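Local coordinates for peptidoglycan D,D-transpeptidase PbpA (Mycobacterium tuberculosis, PDB 3UN7), which probably cross-links the peptide stems of peptidoglycan as a penicillin-binding D,D-transpeptidase of the cell membrane and helps to regulate cell length, at residues E187-G192 / L315-N320; T408-W413 / N433-L438; A412-F417 / L445-G450. All blocks are in the same frame, centred on the assembly; numbering follows the deposited sequence.

Contact 1: residues E187-G192 / L315-N320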
ATOM      1  N   GLU A 187       4.058   6.176   5.694  1.00 34.16           N
ATOM      2  CA  GLU A 187       5.377   5.680   6.090  1.00 35.63           C
ATOM      3  C   GLU A 187       6.019   4.988   4.899  1.00 34.75           C
ATOM      4  O   GLU A 187       5.325   4.343   4.103  1.00 33.56           O
ATOM      5  CB  GLU A 187       5.253   4.732   7.293  1.00 35.81           C
ATOM      6  CG  GLU A 187       6.585   4.250   7.933  1.00 39.42           C
ATOM      7  CD  GLU A 187       6.387   3.544   9.288  1.00 40.42           C
ATOM      8  OE1 GLU A 187       5.344   3.764   9.950  1.00 43.73           O
ATOM      9  OE2 GLU A 187       7.275   2.756   9.699  1.00 46.12           O
ATOM     10  N   THR A 188       7.336   5.144   4.763  1.00 34.28           N
ATOM     11  CA  THR A 188       8.070   4.466   3.705  1.00 33.56           C
ATOM     12  C   THR A 188       8.973   3.417   4.333  1.00 34.02           C
ATOM     13  O   THR A 188       9.418   3.569   5.479  1.00 33.68           O
ATOM     14  CB  THR A 188       8.942   5.419   2.863  1.00 34.76           C
ATOM     15  OG1 THR A 188       9.809   6.142   3.731  1.00 34.97           O
ATOM     16  CG2 THR A 188       8.103   6.382   2.044  1.00 34.14           C
ATOM     17  N   TYR A 189       9.231   2.359   3.570  1.00 33.24           N
ATOM     18  CA  TYR A 189       9.983   1.192   4.033  1.00 33.37           C
ATOM     19  C   TYR A 189      10.886   0.756   2.910  1.00 32.74           C
ATOM     20  O   TYR A 189      10.543   0.963   1.753  1.00 32.81           O
ATOM     21  CB  TYR A 189       9.025   0.038   4.322  1.00 33.12           C
ATOM     22  CG  TYR A 189       8.013   0.334   5.387  1.00 34.18           C
ATOM     23  CD1 TYR A 189       8.281   0.028   6.732  1.00 34.85           C
ATOM     24  CD2 TYR A 189       6.791   0.921   5.068  1.00 31.17           C
ATOM     25  CE1 TYR A 189       7.347   0.300   7.728  1.00 35.37           C
ATOM     26  CE2 TYR A 189       5.847   1.192   6.054  1.00 32.65           C
ATOM     27  CZ  TYR A 189       6.130   0.875   7.379  1.00 34.66           C
ATOM     28  OH  TYR A 189       5.200   1.136   8.352  1.00 34.76           O
ATOM     29  N   PRO A 190      12.039   0.137   3.230  1.00 32.95           N
ATOM     30  CA  PRO A 190      12.783  -0.482   2.129  1.00 32.53           C
ATOM     31  C   PRO A 190      11.912  -1.568   1.503  1.00 31.59           C
ATOM     32  O   PRO A 190      11.294  -2.335   2.243  1.00 30.91           O
ATOM     33  CB  PRO A 190      14.004  -1.108   2.821  1.00 33.26           C
ATOM     34  CG  PRO A 190      14.121  -0.402   4.134  1.00 34.65           C
ATOM     35  CD  PRO A 190      12.726  -0.007   4.529  1.00 33.70           C
ATOM     36  N   PRO A 191      11.821  -1.605   0.160  1.00 30.97           N
ATOM     37  CA  PRO A 191      11.045  -2.635  -0.531  1.00 30.61           C
ATOM     38  C   PRO A 191      11.777  -3.985  -0.623  1.00 31.57           C
ATOM     39  O   PRO A 191      11.148  -5.016  -0.884  1.00 30.59           O
ATOM     40  CB  PRO A 191      10.860  -2.037  -1.924  1.00 29.96           C
ATOM     41  CG  PRO A 191      12.140  -1.249  -2.131  1.00 30.64           C
ATOM     42  CD  PRO A 191      12.403  -0.629  -0.784  1.00 31.00           C
ATOM     43  N   GLY A 192      13.090  -3.976  -0.410  1.00 31.90           N
ATOM     44  CA  GLY A 192      13.875  -5.203  -0.477  1.00 33.08           C
ATOM     45  C   GLY A 192      13.707  -5.957  -1.784  1.00 33.13           C
ATOM     46  O   GLY A 192      13.688  -5.356  -2.853  1.00 32.38           O
ATOM     47  N   LEU A 315       9.719   2.969  -0.081  1.00 32.39           N
ATOM     48  CA  LEU A 315       8.415   2.983  -0.739  1.00 32.39           C
ATOM     49  C   LEU A 315       7.313   2.887   0.303  1.00 31.92           C
ATOM     50  O   LEU A 315       7.473   2.214   1.324  1.00 32.46           O
ATOM     51  CB  LEU A 315       8.292   1.763  -1.660  1.00 32.44           C
ATOM     52  CG  LEU A 315       8.702   1.755  -3.139  1.00 34.96           C
ATOM     53  CD1 LEU A 315      10.158   2.011  -3.345  1.00 34.67           C
ATOM     54  CD2 LEU A 315       8.326   0.416  -3.749  1.00 32.60           C
ATOM     55  N   THR A 316       6.184   3.537   0.040  1.00 30.89           N
ATOM     56  CA  THR A 316       4.983   3.302   0.834  1.00 29.80           C
ATOM     57  C   THR A 316       4.425   1.968   0.379  1.00 28.97           C
ATOM     58  O   THR A 316       4.699   1.542  -0.738  1.00 30.05           O
ATOM     59  CB  THR A 316       3.912   4.383   0.622  1.00 29.50           C
ATOM     60  OG1 THR A 316       3.497   4.395  -0.747  1.00 29.20           O
ATOM     61  CG2 THR A 316       4.434   5.782   1.021  1.00 29.25           C
ATOM     62  N   PRO A 317       3.694   1.263   1.255  1.00 28.36           N
ATOM     63  CA  PRO A 317       2.922   0.103   0.793  1.00 27.34           C
ATOM     64  C   PRO A 317       1.989   0.409  -0.396  1.00 27.00           C
ATOM     65  O   PRO A 317       1.885  -0.403  -1.304  1.00 25.54           O
ATOM     66  CB  PRO A 317       2.146  -0.317   2.040  1.00 27.70           C
ATOM     67  CG  PRO A 317       3.110   0.076   3.185  1.00 28.26           C
ATOM     68  CD  PRO A 317       3.638   1.421   2.722  1.00 28.45           C
ATOM     69  N   LEU A 318       1.336   1.570  -0.402  1.00 26.73           N
ATOM     70  CA  LEU A 318       0.547   1.968  -1.569  1.00 26.31           C
ATOM     71  C   LEU A 318       1.368   2.022  -2.873  1.00 26.67           C
ATOM     72  O   LEU A 318       0.893   1.570  -3.921  1.00 26.33           O
ATOM     73  CB  LEU A 318      -0.140   3.311  -1.326  1.00 26.31           C
ATOM     74  CG  LEU A 318      -0.907   3.918  -2.503  1.00 26.56           C
ATOM     75  CD1 LEU A 318      -2.095   3.054  -2.881  1.00 30.04           C
ATOM     76  CD2 LEU A 318      -1.359   5.372  -2.217  1.00 28.37           C
ATOM     77  N   ALA A 319       2.570   2.605  -2.819  1.00 26.64           N
ATOM     78  CA  ALA A 319       3.454   2.639  -4.002  1.00 27.32           C
ATOM     79  C   ALA A 319       3.832   1.222  -4.479  1.00 27.89           C
ATOM     80  O   ALA A 319       3.880   0.963  -5.682  1.00 26.90           O
ATOM     81  CB  ALA A 319       4.705   3.483  -3.723  1.00 27.35           C
ATOM     82  N   ASN A 320       4.080   0.300  -3.546  1.00 27.78           N
ATOM     83  CA  ASN A 320       4.362  -1.081  -3.950  1.00 28.77           C
ATOM     84  C   ASN A 320       3.118  -1.764  -4.553  1.00 28.52           C
ATOM     85  O   ASN A 320       3.248  -2.485  -5.536  1.00 29.99           O
ATOM     86  CB  ASN A 320       5.004  -1.906  -2.820  1.00 28.64           C
ATOM     87  CG  ASN A 320       6.283  -2.645  -3.268  1.00 30.41           C
ATOM     88  OD1 ASN A 320       6.616  -2.685  -4.451  1.00 30.30           O
ATOM     89  ND2 ASN A 320       6.989  -3.247  -2.309  1.00 31.92           N
TER
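Y189 and L315 meet as a single antiparallel bridge, a hydrogen-bonded pair in which both backbone bonds form, and this is the tight part of the contact. L315 N gives Y189 O a nearly straight bond of 2.8 Å. Y189 N returns one of 2.9 Å to L315 O, approaching from above the carbonyl plane, 40° out of it. L315 O also receives the CA-H of T188 (CA to O 3.3 Å). E187 O has no hydrogen-bond partner although it is buried here; it is met by the CA-H of T316 at 3.4 Å, CA to O.

Buried apolar packing flanks the bridge. P191 CB approaches L315 CD2 at 4.0 Å, its CG does the same with L315 CD1, and the two side chains cross at about a right angle. L315 chi1 is -91°, well off the staggered -60°, with CG on the side of the backbone N. N320 ND2 reaches P191 CB and is hydrogen-bonded to T194 OG1, which also bonds P191 O. On the other flank P317 CD sits at the edge of the Y189 ring, near its plane, 4.0 Å from CD2.

The looser side is that of the partly exposed E187 and T188, where T188 CG2 and T316 CG2 are the closest side-chain atoms at 3.9 Å. T316 OG1 instead turns along its own chain, accepting from A319 N as the N-cap of helix 317-328.

The 187-192 loop leads into S193, by similarity the acylated serine, and then helix 196-205. Y189 OH bonds E432, P190 O takes W413 NE1 from strand 411-418, and P317 and L318 pack on strand 131-136, so the loop and the start of helix 317-328 are both fastened to the central sheet.

Contact 2: residues T408-W413 / N433-L438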
ATOM      1  N   THR A 408      18.562  -7.068  13.039  1.00 54.85           N
ATOM      2  CA  THR A 408      17.133  -6.801  13.213  1.00 52.72           C
ATOM      3  C   THR A 408      16.331  -7.658  12.222  1.00 50.37           C
ATOM      4  O   THR A 408      16.721  -7.771  11.057  1.00 49.49           O
ATOM      5  CB  THR A 408      16.824  -5.278  13.068  1.00 52.45           C
ATOM      6  OG1 THR A 408      17.739  -4.528  13.877  1.00 53.72           O
ATOM      7  CG2 THR A 408      15.419  -4.943  13.527  1.00 51.94           C
ATOM      8  N   PRO A 409      15.236  -8.298  12.694  1.00 48.89           N
ATOM      9  CA  PRO A 409      14.413  -9.104  11.793  1.00 47.07           C
ATOM     10  C   PRO A 409      13.947  -8.234  10.627  1.00 44.29           C
ATOM     11  O   PRO A 409      13.376  -7.168  10.853  1.00 44.18           O
ATOM     12  CB  PRO A 409      13.210  -9.506  12.663  1.00 46.90           C
ATOM     13  CG  PRO A 409      13.670  -9.374  14.060  1.00 48.72           C
ATOM     14  CD  PRO A 409      14.696  -8.284  14.071  1.00 49.75           C
ATOM     15  N   PRO A 410      14.254  -8.643   9.393  1.00 42.52           N
ATOM     16  CA  PRO A 410      13.821  -7.890   8.218  1.00 40.17           C
ATOM     17  C   PRO A 410      12.302  -7.853   8.055  1.00 38.23           C
ATOM     18  O   PRO A 410      11.600  -8.666   8.649  1.00 37.79           O
ATOM     19  CB  PRO A 410      14.465  -8.665   7.066  1.00 40.15           C
ATOM     20  CG  PRO A 410      15.638  -9.357   7.696  1.00 41.97           C
ATOM     21  CD  PRO A 410      15.111  -9.781   9.018  1.00 42.96           C
ATOM     22  N   HIS A 411      11.814  -6.899   7.263  1.00 36.07           N
ATOM     23  CA  HIS A 411      10.403  -6.817   6.903  1.00 34.55           C
ATOM     24  C   HIS A 411      10.043  -7.914   5.910  1.00 33.99           C
ATOM     25  O   HIS A 411      10.906  -8.400   5.189  1.00 34.04           O
ATOM     26  CB  HIS A 411      10.100  -5.467   6.254  1.00 33.68           C
ATOM     27  CG  HIS A 411      10.421  -4.285   7.118  1.00 35.03           C
ATOM     28  ND1 HIS A 411      10.166  -4.259   8.471  1.00 36.21           N
ATOM     29  CD2 HIS A 411      10.954  -3.076   6.812  1.00 35.21           C
ATOM     30  CE1 HIS A 411      10.545  -3.092   8.965  1.00 37.72           C
ATOM     31  NE2 HIS A 411      11.024  -2.356   7.978  1.00 34.47           N
ATOM     32  N   ALA A 412       8.764  -8.282   5.850  1.00 32.97           N
ATOM     33  CA  ALA A 412       8.308  -9.266   4.874  1.00 31.97           C
ATOM     34  C   ALA A 412       7.284  -8.582   3.999  1.00 31.39           C
ATOM     35  O   ALA A 412       6.330  -7.999   4.511  1.00 30.82           O
ATOM     36  CB  ALA A 412       7.693 -10.456   5.566  1.00 32.38           C
ATOM     37  N   TRP A 413       7.500  -8.652   2.689  1.00 29.98           N
ATOM     38  CA  TRP A 413       6.640  -8.033   1.702  1.00 29.92           C
ATOM     39  C   TRP A 413       6.033  -9.102   0.810  1.00 29.72           C
ATOM     40  O   TRP A 413       6.680 -10.109   0.509  1.00 29.93           O
ATOM     41  CB  TRP A 413       7.458  -7.152   0.772  1.00 29.59           C
ATOM     42  CG  TRP A 413       7.864  -5.781   1.233  1.00 29.79           C
ATOM     43  CD1 TRP A 413       9.079  -5.419   1.741  1.00 30.40           C
ATOM     44  CD2 TRP A 413       7.096  -4.569   1.118  1.00 29.49           C
ATOM     45  NE1 TRP A 413       9.105  -4.062   1.993  1.00 30.47           N
ATOM     46  CE2 TRP A 413       7.905  -3.515   1.601  1.00 29.30           C
ATOM     47  CE3 TRP A 413       5.798  -4.279   0.665  1.00 29.72           C
ATOM     48  CZ2 TRP A 413       7.456  -2.182   1.658  1.00 30.82           C
ATOM     49  CZ3 TRP A 413       5.343  -2.938   0.715  1.00 30.10           C
ATOM     50  CH2 TRP A 413       6.175  -1.914   1.206  1.00 29.55           C
ATOM     51  N   ASN A 433       9.077  -6.503  10.474  1.00 35.41           N
ATOM     52  CA  ASN A 433       9.845  -7.520  11.202  1.00 36.87           C
ATOM     53  C   ASN A 433       9.299  -8.940  11.004  1.00 37.14           C
ATOM     54  O   ASN A 433       9.504  -9.808  11.841  1.00 37.68           O
ATOM     55  CB  ASN A 433       9.950  -7.163  12.692  1.00 38.15           C
ATOM     56  CG  ASN A 433      10.846  -5.950  12.942  1.00 40.56           C
ATOM     57  OD1 ASN A 433      10.691  -4.920  12.305  1.00 43.33           O
ATOM     58  ND2 ASN A 433      11.790  -6.078  13.872  1.00 44.35           N
ATOM     59  N   GLY A 434       8.616  -9.160   9.888  1.00 36.46           N
ATOM     60  CA  GLY A 434       7.890 -10.405   9.647  1.00 37.23           C
ATOM     61  C   GLY A 434       8.722 -11.443   8.909  1.00 38.70           C
ATOM     62  O   GLY A 434       8.246 -12.561   8.656  1.00 37.84           O
ATOM     63  N   ALA A 435       9.957 -11.074   8.564  1.00 39.37           N
ATOM     64  CA  ALA A 435      10.839 -11.971   7.826  1.00 41.69           C
ATOM     65  C   ALA A 435      11.113 -13.320   8.494  1.00 43.67           C
ATOM     66  O   ALA A 435      11.272 -13.429   9.712  1.00 44.60           O
ATOM     67  CB  ALA A 435      12.148 -11.295   7.453  1.00 41.63           C
ATOM     68  N   ASP A 436      11.184 -14.302   7.602  1.00 45.31           N
ATOM     69  CA  ASP A 436      11.391 -15.734   7.768  1.00 47.60           C
ATOM     70  C   ASP A 436      12.887 -16.057   7.765  1.00 48.22           C
ATOM     71  O   ASP A 436      13.678 -15.277   7.238  1.00 47.74           O
ATOM     72  CB  ASP A 436      10.846 -16.308   6.458  1.00 47.70           C
ATOM     73  CG  ASP A 436      10.106 -17.557   6.620  1.00 50.04           C
ATOM     74  OD1 ASP A 436       8.876 -17.486   6.396  1.00 53.62           O
ATOM     75  OD2 ASP A 436      10.739 -18.596   6.909  1.00 50.29           O
ATOM     76  N   ARG A 437      13.283 -17.210   8.307  1.00 49.38           N
ATOM     77  CA  ARG A 437      14.655 -17.706   8.087  1.00 50.60           C
ATOM     78  C   ARG A 437      14.720 -19.068   7.365  1.00 50.66           C
ATOM     79  O   ARG A 437      15.811 -19.591   7.099  1.00 51.06           O
ATOM     80  CB  ARG A 437      15.450 -17.747   9.400  1.00 52.34           C
ATOM     81  CG  ARG A 437      15.965 -16.390   9.908  1.00 54.39           C
ATOM     82  CD  ARG A 437      16.268 -16.493  11.405  1.00 60.05           C
ATOM     83  NE  ARG A 437      17.197 -15.479  11.915  1.00 63.69           N
ATOM     84  CZ  ARG A 437      18.510 -15.445  11.672  1.00 66.11           C
ATOM     85  NH1 ARG A 437      19.256 -14.483  12.207  1.00 67.59           N
ATOM     86  NH2 ARG A 437      19.088 -16.351  10.890  1.00 66.84           N
ATOM     87  N   LEU A 438      13.556 -19.637   7.048  1.00 50.18           N
ATOM     88  CA  LEU A 438      13.484 -20.980   6.457  1.00 50.32           C
ATOM     89  C   LEU A 438      12.874 -21.024   5.054  1.00 49.50           C
ATOM     90  O   LEU A 438      13.288 -21.834   4.223  1.00 49.11           O
ATOM     91  CB  LEU A 438      12.722 -21.948   7.372  1.00 51.23           C
ATOM     92  CG  LEU A 438      13.388 -22.554   8.623  1.00 52.68           C
ATOM     93  CD1 LEU A 438      14.876 -22.806   8.442  1.00 51.44           C
ATOM     94  CD2 LEU A 438      13.141 -21.674   9.830  1.00 55.54           C
TER
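N433, A435 and P409 bury the most surface where the 433-438 loop folds back against the approach to strand 411-418. N433 adopts a left-handed backbone conformation and lays its amide beside P409. Its CG lies 3.5 Å from P409 O, while ND2 borders the proline ring at 3.7 Å from CD and also meets T408 CG2. With chi1 at -70°, N433 CG stands beside its own backbone N, and that N donates to H411 ND1 over 3.2 Å. The donor lies in the imidazole plane, at the ring edge, and the bond is fairly straight at 164°. N433 OD1 passes near H411 CE1, the amide and ring planes being 54° apart.

A435 is held through both backbone and methyl group. Its N donates to P410 O at 2.9 Å, and its CB packs on P410 CB at 3.5 Å. Between N433 and A435, G434 brings its backbone against the side chain of A412, with G434 C 3.6 Å from A412 CB.

P409 O has a further partner in H401 NE2, and the H401 ring stacks on that of H411; P410 and A435 both touch T398 of strand 393-399. The loop joins the last strand to the last helix and is probably the β5-α11 loop implicated in active-site dynamics of the acylated enzyme. The two hydrogen bonds across the contact run from the backbone N of N433 and of A435, to a side-chain and a backbone acceptor. ND1 of H411 as acceptor is consistent with its being unprotonated, the proton of a neutral ring then probably sitting on NE2.

Contact 3: residues A412-F417 / L445-G450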
ATOM      1  N   ALA A 412       8.764  -8.282   5.850  1.00 32.97           N
ATOM      2  CA  ALA A 412       8.308  -9.266   4.874  1.00 31.97           C
ATOM      3  C   ALA A 412       7.284  -8.582   3.999  1.00 31.39           C
ATOM      4  O   ALA A 412       6.330  -7.999   4.511  1.00 30.82           O
ATOM      5  CB  ALA A 412       7.693 -10.456   5.566  1.00 32.38           C
ATOM      6  N   TRP A 413       7.500  -8.652   2.689  1.00 29.98           N
ATOM      7  CA  TRP A 413       6.640  -8.033   1.702  1.00 29.92           C
ATOM      8  C   TRP A 413       6.033  -9.102   0.810  1.00 29.72           C
ATOM      9  O   TRP A 413       6.680 -10.109   0.509  1.00 29.93           O
ATOM     10  CB  TRP A 413       7.458  -7.152   0.772  1.00 29.59           C
ATOM     11  CG  TRP A 413       7.864  -5.781   1.233  1.00 29.79           C
ATOM     12  CD1 TRP A 413       9.079  -5.419   1.741  1.00 30.40           C
ATOM     13  CD2 TRP A 413       7.096  -4.569   1.118  1.00 29.49           C
ATOM     14  NE1 TRP A 413       9.105  -4.062   1.993  1.00 30.47           N
ATOM     15  CE2 TRP A 413       7.905  -3.515   1.601  1.00 29.30           C
ATOM     16  CE3 TRP A 413       5.798  -4.279   0.665  1.00 29.72           C
ATOM     17  CZ2 TRP A 413       7.456  -2.182   1.658  1.00 30.82           C
ATOM     18  CZ3 TRP A 413       5.343  -2.938   0.715  1.00 30.10           C
ATOM     19  CH2 TRP A 413       6.175  -1.914   1.206  1.00 29.55           C
ATOM     20  N   TYR A 414       4.812  -8.843   0.346  1.00 29.21           N
ATOM     21  CA  TYR A 414       4.197  -9.603  -0.742  1.00 28.91           C
ATOM     22  C   TYR A 414       3.487  -8.585  -1.612  1.00 28.94           C
ATOM     23  O   TYR A 414       2.686  -7.807  -1.116  1.00 29.16           O
ATOM     24  CB  TYR A 414       3.178 -10.582  -0.179  1.00 29.66           C
ATOM     25  CG  TYR A 414       2.465 -11.497  -1.170  1.00 29.67           C
ATOM     26  CD1 TYR A 414       3.110 -12.608  -1.724  1.00 29.61           C
ATOM     27  CD2 TYR A 414       1.120 -11.288  -1.488  1.00 30.11           C
ATOM     28  CE1 TYR A 414       2.437 -13.475  -2.589  1.00 29.26           C
ATOM     29  CE2 TYR A 414       0.443 -12.130  -2.340  1.00 29.06           C
ATOM     30  CZ  TYR A 414       1.103 -13.208  -2.900  1.00 30.65           C
ATOM     31  OH  TYR A 414       0.400 -14.029  -3.733  1.00 32.91           O
ATOM     32  N   ILE A 415       3.801  -8.564  -2.902  1.00 28.78           N
ATOM     33  CA  ILE A 415       3.034  -7.762  -3.849  1.00 28.13           C
ATOM     34  C   ILE A 415       2.485  -8.689  -4.929  1.00 28.52           C
ATOM     35  O   ILE A 415       3.153  -9.651  -5.312  1.00 28.16           O
ATOM     36  CB  ILE A 415       3.830  -6.563  -4.435  1.00 27.80           C
ATOM     37  CG1 ILE A 415       5.080  -7.020  -5.206  1.00 29.33           C
ATOM     38  CG2 ILE A 415       4.240  -5.595  -3.308  1.00 26.64           C
ATOM     39  CD1 ILE A 415       5.692  -5.908  -6.077  1.00 27.55           C
ATOM     40  N   ALA A 416       1.262  -8.425  -5.389  1.00 28.26           N
ATOM     41  CA  ALA A 416       0.586  -9.413  -6.233  1.00 29.84           C
ATOM     42  C   ALA A 416      -0.594  -8.849  -6.981  1.00 29.94           C
ATOM     43  O   ALA A 416      -1.103  -7.784  -6.645  1.00 30.54           O
ATOM     44  CB  ALA A 416       0.147 -10.628  -5.393  1.00 29.98           C
ATOM     45  N   PHE A 417      -0.995  -9.556  -8.028  1.00 30.82           N
ATOM     46  CA  PHE A 417      -2.245  -9.268  -8.712  1.00 30.95           C
ATOM     47  C   PHE A 417      -2.878 -10.543  -9.255  1.00 31.89           C
ATOM     48  O   PHE A 417      -2.205 -11.556  -9.413  1.00 31.94           O
ATOM     49  CB  PHE A 417      -2.075  -8.170  -9.776  1.00 30.20           C
ATOM     50  CG  PHE A 417      -1.096  -8.496 -10.859  1.00 30.76           C
ATOM     51  CD1 PHE A 417      -1.527  -9.110 -12.035  1.00 30.51           C
ATOM     52  CD2 PHE A 417       0.255  -8.139 -10.736  1.00 27.95           C
ATOM     53  CE1 PHE A 417      -0.619  -9.384 -13.066  1.00 29.84           C
ATOM     54  CE2 PHE A 417       1.161  -8.408 -11.763  1.00 28.08           C
ATOM     55  CZ  PHE A 417       0.722  -9.031 -12.929  1.00 28.70           C
ATOM     56  N   LEU A 445       5.466 -15.180   5.551  1.00 40.41           N
ATOM     57  CA  LEU A 445       4.359 -14.750   6.420  1.00 39.92           C
ATOM     58  C   LEU A 445       3.432 -13.730   5.744  1.00 37.50           C
ATOM     59  O   LEU A 445       2.232 -13.696   6.020  1.00 36.81           O
ATOM     60  CB  LEU A 445       4.913 -14.135   7.709  1.00 41.04           C
ATOM     61  CG  LEU A 445       4.319 -14.548   9.056  1.00 43.36           C
ATOM     62  CD1 LEU A 445       4.113 -16.056   9.145  1.00 45.65           C
ATOM     63  CD2 LEU A 445       5.206 -14.062  10.197  1.00 42.38           C
ATOM     64  N   ALA A 446       4.006 -12.904   4.870  1.00 35.30           N
ATOM     65  CA  ALA A 446       3.264 -11.872   4.141  1.00 33.34           C
ATOM     66  C   ALA A 446       2.366 -12.469   3.063  1.00 32.73           C
ATOM     67  O   ALA A 446       1.310 -11.918   2.766  1.00 30.95           O
ATOM     68  CB  ALA A 446       4.229 -10.852   3.543  1.00 32.93           C
ATOM     69  N   ALA A 447       2.776 -13.613   2.502  1.00 32.82           N
ATOM     70  CA  ALA A 447       2.088 -14.211   1.347  1.00 32.76           C
ATOM     71  C   ALA A 447       0.621 -14.629   1.570  1.00 32.97           C
ATOM     72  O   ALA A 447      -0.243 -14.259   0.767  1.00 32.78           O
ATOM     73  CB  ALA A 447       2.906 -15.386   0.779  1.00 33.83           C
ATOM     74  N   PRO A 448       0.336 -15.435   2.621  1.00 33.44           N
ATOM     75  CA  PRO A 448      -1.077 -15.843   2.791  1.00 33.86           C
ATOM     76  C   PRO A 448      -2.017 -14.684   3.168  1.00 32.89           C
ATOM     77  O   PRO A 448      -3.217 -14.772   2.931  1.00 33.05           O
ATOM     78  CB  PRO A 448      -1.033 -16.878   3.912  1.00 34.05           C
ATOM     79  CG  PRO A 448       0.266 -16.650   4.605  1.00 35.34           C
ATOM     80  CD  PRO A 448       1.217 -16.052   3.634  1.00 33.74           C
ATOM     81  N   ILE A 449      -1.470 -13.628   3.762  1.00 32.73           N
ATOM     82  CA  ILE A 449      -2.232 -12.391   4.020  1.00 31.56           C
ATOM     83  C   ILE A 449      -2.671 -11.774   2.694  1.00 30.96           C
ATOM     84  O   ILE A 449      -3.825 -11.363   2.543  1.00 30.90           O
ATOM     85  CB  ILE A 449      -1.410 -11.371   4.854  1.00 31.37           C
ATOM     86  CG1 ILE A 449      -1.131 -11.942   6.250  1.00 32.76           C
ATOM     87  CG2 ILE A 449      -2.158 -10.015   4.959  1.00 29.85           C
ATOM     88  CD1 ILE A 449      -0.075 -11.217   7.081  1.00 31.59           C
ATOM     89  N   GLY A 450      -1.744 -11.717   1.737  1.00 30.27           N
ATOM     90  CA  GLY A 450      -2.038 -11.224   0.387  1.00 29.62           C
ATOM     91  C   GLY A 450      -3.081 -12.073  -0.317  1.00 29.71           C
ATOM     92  O   GLY A 450      -4.000 -11.540  -0.925  1.00 29.82           O
TER
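Y414 CG stands anti to the backbone N (chi1 -178°), and a chi2 of 76° turns the phenol so that one face is presented to A447 on the helix. A447 CA lies over that face, 3.6 Å above the plane and offset toward the rim, in a CH-pi contact. A447 CB follows the same side of the ring and meets Y414 CD1 at 3.7 Å. Farther along the helix, G450 has no side chain, and its CA comes within 3.7 Å of Y414 CD2. At the base of the tyrosine, Y414 CB touches A446 O at 3.7 Å; this carbonyl already accepts G450 N within the helix.

Helix 446-458 lies here on the antiparallel sheet of the transpeptidase domain, the core shared by penicillin-binding proteins and serine β-lactamases. The segment axes approach to 7.4 Å and diverge by 34°, helix and strand running in broadly the same direction. Small residues make that approach possible: A446 points its methyl at the strand backbone, 3.7 Å from W413 C, and A412 CB lies 4.0 Å from A446 CB.

No hydrogen bond joins the two segments; the contact is made by van der Waals packing and the CH-pi approach. The phenol oxygen of Y414 finds its partner elsewhere, in E378 OE1, and its side chain also touches T396 of strand 393-399, whose K395-T396-G397 is the KTG motif of this enzyme family. W413 and I415 point away from the helix, toward the other side of the sheet, where both meet N320 of helix 317-328.

In the fold
All three contacts belong to the transpeptidase domain and converge on strand 411-418, the neighbour of strand 393-399 in the five-stranded antiparallel sheet. Contact 1 closes before the others open along the chain; contacts 2 and 3 both start from this strand, share A412 and W413, and lead on to the final loop and helix 446-458. Their centres are 12 to 15 Å apart. W413 joins contact 1 to the other two, by its indole N-H and by packing of its ring on N320. The strand thus connects the loop before S193 with the last helix and the loop preceding it.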